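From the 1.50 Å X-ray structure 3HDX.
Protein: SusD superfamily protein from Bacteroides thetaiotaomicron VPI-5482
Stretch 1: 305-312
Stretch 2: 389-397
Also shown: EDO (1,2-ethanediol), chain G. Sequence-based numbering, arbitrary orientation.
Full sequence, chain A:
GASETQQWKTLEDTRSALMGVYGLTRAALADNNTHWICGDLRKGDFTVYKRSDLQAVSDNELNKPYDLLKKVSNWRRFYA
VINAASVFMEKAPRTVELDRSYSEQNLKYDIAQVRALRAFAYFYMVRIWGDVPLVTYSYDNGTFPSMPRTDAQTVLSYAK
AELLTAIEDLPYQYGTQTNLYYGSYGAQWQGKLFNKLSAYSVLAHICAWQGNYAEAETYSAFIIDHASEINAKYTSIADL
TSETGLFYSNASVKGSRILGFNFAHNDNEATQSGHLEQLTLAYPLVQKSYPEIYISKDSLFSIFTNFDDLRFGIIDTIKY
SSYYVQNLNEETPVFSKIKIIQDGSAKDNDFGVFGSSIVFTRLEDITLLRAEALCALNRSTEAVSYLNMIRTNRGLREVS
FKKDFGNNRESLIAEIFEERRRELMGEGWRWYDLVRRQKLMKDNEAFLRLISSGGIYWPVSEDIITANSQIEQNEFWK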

ATOM      1  N   THR A 305      14.908   0.437 -19.667  1.00 18.76           N
ATOM      2  CA  THR A 305      15.604   0.992 -20.821  1.00 20.13           C
ATOM      3  C   THR A 305      17.109   0.805 -20.789  1.00 18.95           C
ATOM      4  O   THR A 305      17.774   1.141 -21.766  1.00 21.70           O
ATOM      5  CB  THR A 305      15.313   2.508 -20.929  1.00 21.26           C
ATOM      6  OG1 THR A 305      15.791   3.210 -19.752  1.00 24.35           O
ATOM      7  CG2 THR A 305      13.758   2.748 -21.036  1.00 22.50           C
ATOM      8  N   ASN A 306      17.627   0.275 -19.692  1.00 17.16           N
ATOM      9  CA  ASN A 306      19.071   0.155 -19.483  1.00 14.79           C
ATOM     10  C   ASN A 306      19.363  -1.259 -19.035  1.00 14.34           C
ATOM     11  O   ASN A 306      18.849  -1.691 -18.001  1.00 12.20           O
ATOM     12  CB  ASN A 306      19.480   1.200 -18.422  1.00 15.95           C
ATOM     13  CG  ASN A 306      20.969   1.263 -18.161  1.00 15.81           C
ATOM     14  OD1 ASN A 306      21.697   0.317 -18.349  1.00 15.15           O
ATOM     15  ND2 ASN A 306      21.403   2.395 -17.608  1.00 18.44           N
ATOM     16  N   PHE A 307      20.219  -1.976 -19.781  1.00 13.72           N
ATOM     17  CA  PHE A 307      20.536  -3.360 -19.395  1.00 13.77           C
ATOM     18  C   PHE A 307      21.259  -3.536 -18.063  1.00 13.98           C
ATOM     19  O   PHE A 307      21.278  -4.647 -17.532  1.00 16.09           O
ATOM     20  CB  PHE A 307      21.156  -4.188 -20.531  1.00 13.81           C
ATOM     21  CG  PHE A 307      22.567  -3.805 -20.954  1.00 13.89           C
ATOM     22  CD1 PHE A 307      23.671  -3.931 -20.107  1.00 14.52           C
ATOM     23  CD2 PHE A 307      22.760  -3.321 -22.227  1.00 13.76           C
ATOM     24  CE1 PHE A 307      24.933  -3.615 -20.568  1.00 14.78           C
ATOM     25  CE2 PHE A 307      24.027  -3.022 -22.699  1.00 15.06           C
ATOM     26  CZ  PHE A 307      25.108  -3.138 -21.849  1.00 14.27           C
ATOM     27  N   ASP A 308      21.826  -2.452 -17.532  1.00 15.08           N
ATOM     28  CA  ASP A 308      22.432  -2.485 -16.206  1.00 16.15           C
ATOM     29  C   ASP A 308      21.439  -2.412 -15.056  1.00 15.54           C
ATOM     30  O   ASP A 308      21.853  -2.552 -13.918  1.00 17.47           O
ATOM     31  CB  ASP A 308      23.502  -1.406 -16.094  1.00 19.88           C
ATOM     32  CG  ASP A 308      24.704  -1.700 -17.009  1.00 21.43           C
ATOM     33  OD1 ASP A 308      25.156  -2.897 -17.166  1.00 24.50           O
ATOM     34  OD2 ASP A 308      25.102  -0.773 -17.673  1.00 25.13           O
ATOM     35  N   ASP A 309      20.148  -2.183 -15.355  1.00 12.94           N
ATOM     36  CA  ASP A 309      19.095  -2.165 -14.330  1.00 13.11           C
ATOM     37  C   ASP A 309      19.059  -3.530 -13.630  1.00 12.84           C
ATOM     38  O   ASP A 309      18.752  -4.558 -14.270  1.00 15.03           O
ATOM     39  CB  ASP A 309      17.770  -1.809 -14.958  1.00 13.23           C
ATOM     40  CG  ASP A 309      16.730  -1.419 -13.942  1.00 13.37           C
ATOM     41  OD1 ASP A 309      16.564  -2.136 -12.924  1.00 13.51           O
ATOM     42  OD2 ASP A 309      16.116  -0.352 -14.157  1.00 13.30           O
ATOM     43  N   LEU A 310      19.390  -3.527 -12.332  1.00 12.81           N
ATOM     44  CA  LEU A 310      19.424  -4.788 -11.570  1.00 12.96           C
ATOM     45  C   LEU A 310      18.083  -5.495 -11.476  1.00 12.33           C
ATOM     46  O   LEU A 310      18.038  -6.700 -11.250  1.00 13.34           O
ATOM     47  CB  LEU A 310      19.991  -4.596 -10.150  1.00 12.93           C
ATOM     48  CG  LEU A 310      21.464  -4.176 -10.071  1.00 14.26           C
ATOM     49  CD1 LEU A 310      21.887  -3.873  -8.656  1.00 14.57           C
ATOM     50  CD2 LEU A 310      22.346  -5.293 -10.675  1.00 17.38           C
ATOM     51  N   ARG A 311      16.982  -4.772 -11.624  1.00 13.00           N
ATOM     52  CA  ARG A 311      15.661  -5.403 -11.574  1.00 13.02           C
ATOM     53  C   ARG A 311      15.374  -6.250 -12.824  1.00 12.42           C
ATOM     54  O   ARG A 311      14.657  -7.245 -12.728  1.00 13.14           O
ATOM     55  CB  ARG A 311      14.588  -4.314 -11.422  1.00 13.19           C
ATOM     56  CG  ARG A 311      14.716  -3.525 -10.079  1.00 13.68           C
ATOM     57  CD  ARG A 311      14.067  -2.186 -10.056  1.00 13.47           C
ATOM     58  NE  ARG A 311      14.736  -1.216 -10.949  1.00 12.70           N
ATOM     59  CZ  ARG A 311      14.752   0.117 -10.785  1.00 12.05           C
ATOM     60  NH1 ARG A 311      14.205   0.702  -9.721  1.00 11.75           N
ATOM     61  NH2 ARG A 311      15.334   0.884 -11.691  1.00 12.35           N
ATOM     62  N   PHE A 312      15.950  -5.857 -13.964  1.00 13.06           N
ATOM     63  CA  PHE A 312      15.752  -6.551 -15.229  1.00 14.10           C
ATOM     64  C   PHE A 312      17.018  -6.458 -16.063  1.00 14.29           C
ATOM     65  O   PHE A 312      17.126  -5.717 -17.012  1.00 16.69           O
ATOM     66  CB  PHE A 312      14.529  -6.029 -15.989  1.00 15.05           C
ATOM     67  CG  PHE A 312      14.237  -6.805 -17.210  1.00 15.71           C
ATOM     68  CD1 PHE A 312      13.962  -8.168 -17.111  1.00 17.26           C
ATOM     69  CD2 PHE A 312      14.299  -6.206 -18.467  1.00 16.44           C
ATOM     70  CE1 PHE A 312      13.728  -8.891 -18.258  1.00 18.06           C
ATOM     71  CE2 PHE A 312      14.076  -6.927 -19.615  1.00 16.80           C
ATOM     72  CZ  PHE A 312      13.796  -8.279 -19.513  1.00 18.84           C
HETATM   73  N   MSE A 389      19.486   8.223  -5.239  1.00 14.48           N
HETATM   74  CA  MSE A 389      19.626   7.225  -4.182  1.00 14.75           C
HETATM   75  C   MSE A 389      19.064   5.874  -4.595  1.00 13.64           C
HETATM   76  O   MSE A 389      19.657   4.808  -4.310  1.00 15.42           O
HETATM   77  CB  MSE A 389      18.986   7.669  -2.875  1.00 15.05           C
HETATM   78  CG  MSE A 389      19.669   8.794  -2.218  1.00 16.33           C
HETATM   79 SE   MSE A 389      18.780   9.342  -0.600  0.75 17.13          SE
HETATM   80  CE  MSE A 389      19.767  11.004  -0.391  1.00 21.06           C
ATOM     81  N   ILE A 390      17.914   5.912  -5.263  1.00 12.82           N
ATOM     82  CA  ILE A 390      17.269   4.693  -5.727  1.00 13.72           C
ATOM     83  C   ILE A 390      18.013   4.144  -6.955  1.00 12.84           C
ATOM     84  O   ILE A 390      18.358   2.947  -6.993  1.00 13.32           O
ATOM     85  CB  ILE A 390      15.790   4.947  -6.041  1.00 14.99           C
ATOM     86  CG1 ILE A 390      15.073   5.636  -4.801  1.00 17.71           C
ATOM     87  CG2 ILE A 390      15.195   3.627  -6.610  1.00 15.10           C
ATOM     88  CD1 ILE A 390      15.316   5.099  -3.459  1.00 18.78           C
ATOM     89  N   ARG A 391      18.282   5.020  -7.946  1.00 12.18           N
ATOM     90  CA  ARG A 391      18.969   4.588  -9.180  1.00 12.48           C
ATOM     91  C   ARG A 391      20.281   3.863  -8.919  1.00 12.78           C
ATOM     92  O   ARG A 391      20.502   2.751  -9.445  1.00 14.25           O
ATOM     93  CB  ARG A 391      19.236   5.778 -10.063  1.00 12.69           C
ATOM     94  CG  ARG A 391      17.993   6.377 -10.722  1.00 12.05           C
ATOM     95  CD  ARG A 391      18.388   7.613 -11.530  1.00 13.07           C
ATOM     96  NE  ARG A 391      19.360   7.274 -12.566  1.00 13.44           N
ATOM     97  CZ  ARG A 391      19.056   6.849 -13.800  1.00 12.67           C
ATOM     98  NH1 ARG A 391      17.778   6.716 -14.223  1.00 13.12           N
ATOM     99  NH2 ARG A 391      20.051   6.540 -14.635  1.00 14.01           N
ATOM    100  N   THR A 392      21.106   4.459  -8.059  1.00 13.98           N
ATOM    101  CA  THR A 392      22.447   3.916  -7.797  1.00 14.48           C
ATOM    102  C   THR A 392      22.451   2.645  -6.949  1.00 15.49           C
ATOM    103  O   THR A 392      23.534   2.029  -6.797  1.00 18.07           O
ATOM    104  CB  THR A 392      23.400   4.973  -7.212  1.00 15.83           C
ATOM    105  OG1 THR A 392      22.916   5.385  -5.940  1.00 17.84           O
ATOM    106  CG2 THR A 392      23.518   6.181  -8.164  1.00 16.49           C
ATOM    107  N   ASN A 393      21.304   2.270  -6.333  1.00 13.32           N
ATOM    108  CA  ASN A 393      21.187   0.970  -5.670  1.00 13.54           C
ATOM    109  C   ASN A 393      20.540  -0.076  -6.604  1.00 12.30           C
ATOM    110  O   ASN A 393      20.243  -1.206  -6.180  1.00 13.43           O
ATOM    111  CB  ASN A 393      20.419   1.042  -4.376  1.00 14.28           C
ATOM    112  CG  ASN A 393      20.806  -0.065  -3.393  1.00 16.47           C
ATOM    113  OD1 ASN A 393      21.983  -0.471  -3.295  1.00 17.55           O
ATOM    114  ND2 ASN A 393      19.825  -0.542  -2.641  1.00 15.55           N
ATOM    115  N   ARG A 394      20.325   0.300  -7.869  1.00 12.31           N
ATOM    116  CA  ARG A 394      19.713  -0.562  -8.879  1.00 13.07           C
ATOM    117  C   ARG A 394      20.519  -0.613 -10.172  1.00 14.15           C
ATOM    118  O   ARG A 394      19.976  -0.894 -11.262  1.00 15.27           O
ATOM    119  CB  ARG A 394      18.283  -0.082  -9.149  1.00 13.53           C
ATOM    120  CG  ARG A 394      17.351  -0.142  -7.934  1.00 13.13           C
ATOM    121  CD  ARG A 394      17.065  -1.552  -7.542  1.00 12.96           C
ATOM    122  NE  ARG A 394      16.194  -1.599  -6.379  1.00 12.43           N
ATOM    123  CZ  ARG A 394      16.548  -1.932  -5.131  1.00 13.38           C
ATOM    124  NH1 ARG A 394      17.798  -2.235  -4.793  1.00 14.24           N
ATOM    125  NH2 ARG A 394      15.613  -1.968  -4.173  1.00 13.04           N
ATOM    126  N   GLY A 395      21.816  -0.353 -10.040  1.00 14.13           N
ATOM    127  CA  GLY A 395      22.759  -0.444 -11.160  1.00 14.47           C
ATOM    128  C   GLY A 395      22.754   0.673 -12.174  1.00 15.52           C
ATOM    129  O   GLY A 395      23.474   0.594 -13.174  1.00 17.60           O
ATOM    130  N   LEU A 396      21.995   1.735 -11.904  1.00 14.51           N
ATOM    131  CA  LEU A 396      21.864   2.840 -12.822  1.00 16.26           C
ATOM    132  C   LEU A 396      22.785   3.989 -12.414  1.00 15.27           C
ATOM    133  O   LEU A 396      23.001   4.257 -11.231  1.00 16.68           O
ATOM    134  CB  LEU A 396      20.398   3.331 -12.878  1.00 15.68           C
ATOM    135  CG  LEU A 396      19.351   2.281 -13.270  1.00 15.76           C
ATOM    136  CD1 LEU A 396      17.952   2.881 -13.266  1.00 15.68           C
ATOM    137  CD2 LEU A 396      19.652   1.652 -14.635  1.00 16.90           C
ATOM    138  N   ARG A 397      23.295   4.690 -13.424  1.00 16.03           N
ATOM    139  CA  ARG A 397      24.163   5.849 -13.175  1.00 15.14           C
ATOM    140  C   ARG A 397      23.389   6.992 -12.544  1.00 15.57           C
ATOM    141  O   ARG A 397      22.156   7.115 -12.690  1.00 15.34           O
ATOM    142  CB  ARG A 397      24.751   6.390 -14.488  1.00 17.19           C
ATOM    143  CG  ARG A 397      23.713   6.952 -15.481  1.00 18.27           C
ATOM    144  CD  ARG A 397      24.409   7.576 -16.668  1.00 18.85           C
ATOM    145  NE  ARG A 397      23.473   8.184 -17.623  1.00 19.68           N
ATOM    146  CZ  ARG A 397      22.985   9.420 -17.551  1.00 18.17           C
ATOM    147  NH1 ARG A 397      23.225  10.197 -16.495  1.00 16.23           N
ATOM    148  NH2 ARG A 397      22.189   9.850 -18.525  1.00 19.61           N
TER
HETATM  149  C1  EDO G 606      19.634   5.822 -18.052  1.00 25.56           C
HETATM  150  O1  EDO G 606      19.532   4.772 -17.064  1.00 19.88           O
HETATM  151  C2  EDO G 606      20.417   5.384 -19.277  1.00 26.11           C
HETATM  152  O2  EDO G 606      19.786   4.261 -19.911  1.00 27.57           O
HETATM  153  O   HOH W   1      23.742   3.451 -16.269  1.00 24.07           O

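The two stretches lie far apart in the chain but touch along a short front that buries 419 Å² in total. Stretch 1 has no regular helix or strand; it is folded by two type I turns, Asn306 to Asp309 and Asp309 to Phe312. Stretch 2 leaves a helix and passes through a type I turn from Arg391 to Arg394. The backbones come closest where Asp309 faces Gly395 and Leu310 faces Arg394, with CA atoms 5.1 and 5.0 Å apart.

Thr305 makes no contact. Asn306 points toward stretch 2, and its ND2 lies 3.5 Å from Leu396 CD2. The amide does not bond to stretch 2 directly. Asn306 ND2 instead donates to water 1 O, 2.9 Å away, and the same water O accepts from Arg397 N at 3.1 Å. Asn306 ND2 also donates to O1 of the ethanediol at 3.1 Å, and Arg391 NH2 reaches the same O1 at 3.0 Å. Both water and diol thus link the stretches. At its other end, Asn306 OD1 accepts from Asp308 N at 2.9 Å, which braces the first turn.

Phe307 points away and takes no part. Asp308 contributes mainly backbone and CB. Asp308 CB is 3.5 Å from Gly395 O, and Asp308 O receives a CA-H...O contact from Gly395 CA at 3.6 Å. Gly395 has a positive phi, which favours glycine. An ideal CB there would also sit 2.3 Å from Asp308 O, a clash, so the close approach depends on the bare CA.

Asp309 gives a second CA-H...O contact, from its CA to Arg394 O at 3.4 Å. Its carboxylate turns back to its own stretch. Asp309 OD1 accepts from Arg311 N at 3.0 Å and from Arg311 NE at 2.8 Å, while Asp309 OD2 accepts from Arg311 NH2 at 2.9 Å. This paired salt bridge holds the guanidinium in place. Asp309 OD2 also lies 3.8 Å from Leu396 CD1.

Leu310 N donates to Arg394 O at 2.9 Å. The angle is 171°, nearly linear, and this is the only direct hydrogen bond between the stretches. The Leu310 side chain points toward stretch 2, with Leu310 CD1 3.8 Å from Gly395 N.

The Arg311 side chain brings its end nearer to stretch 2. Arg394 CG lies over one face of the Arg311 guanidinium, 3.7 Å from Arg311 NH1. Leu396 CD1 sits at the edge, 3.7 Å from Arg311 NH2. The neighbouring charge is like: Arg311 NH1 and Arg394 NE are 4.5 Å apart. Both atoms have hydrogen bonds elsewhere in the structure. Phe312 is out of reach.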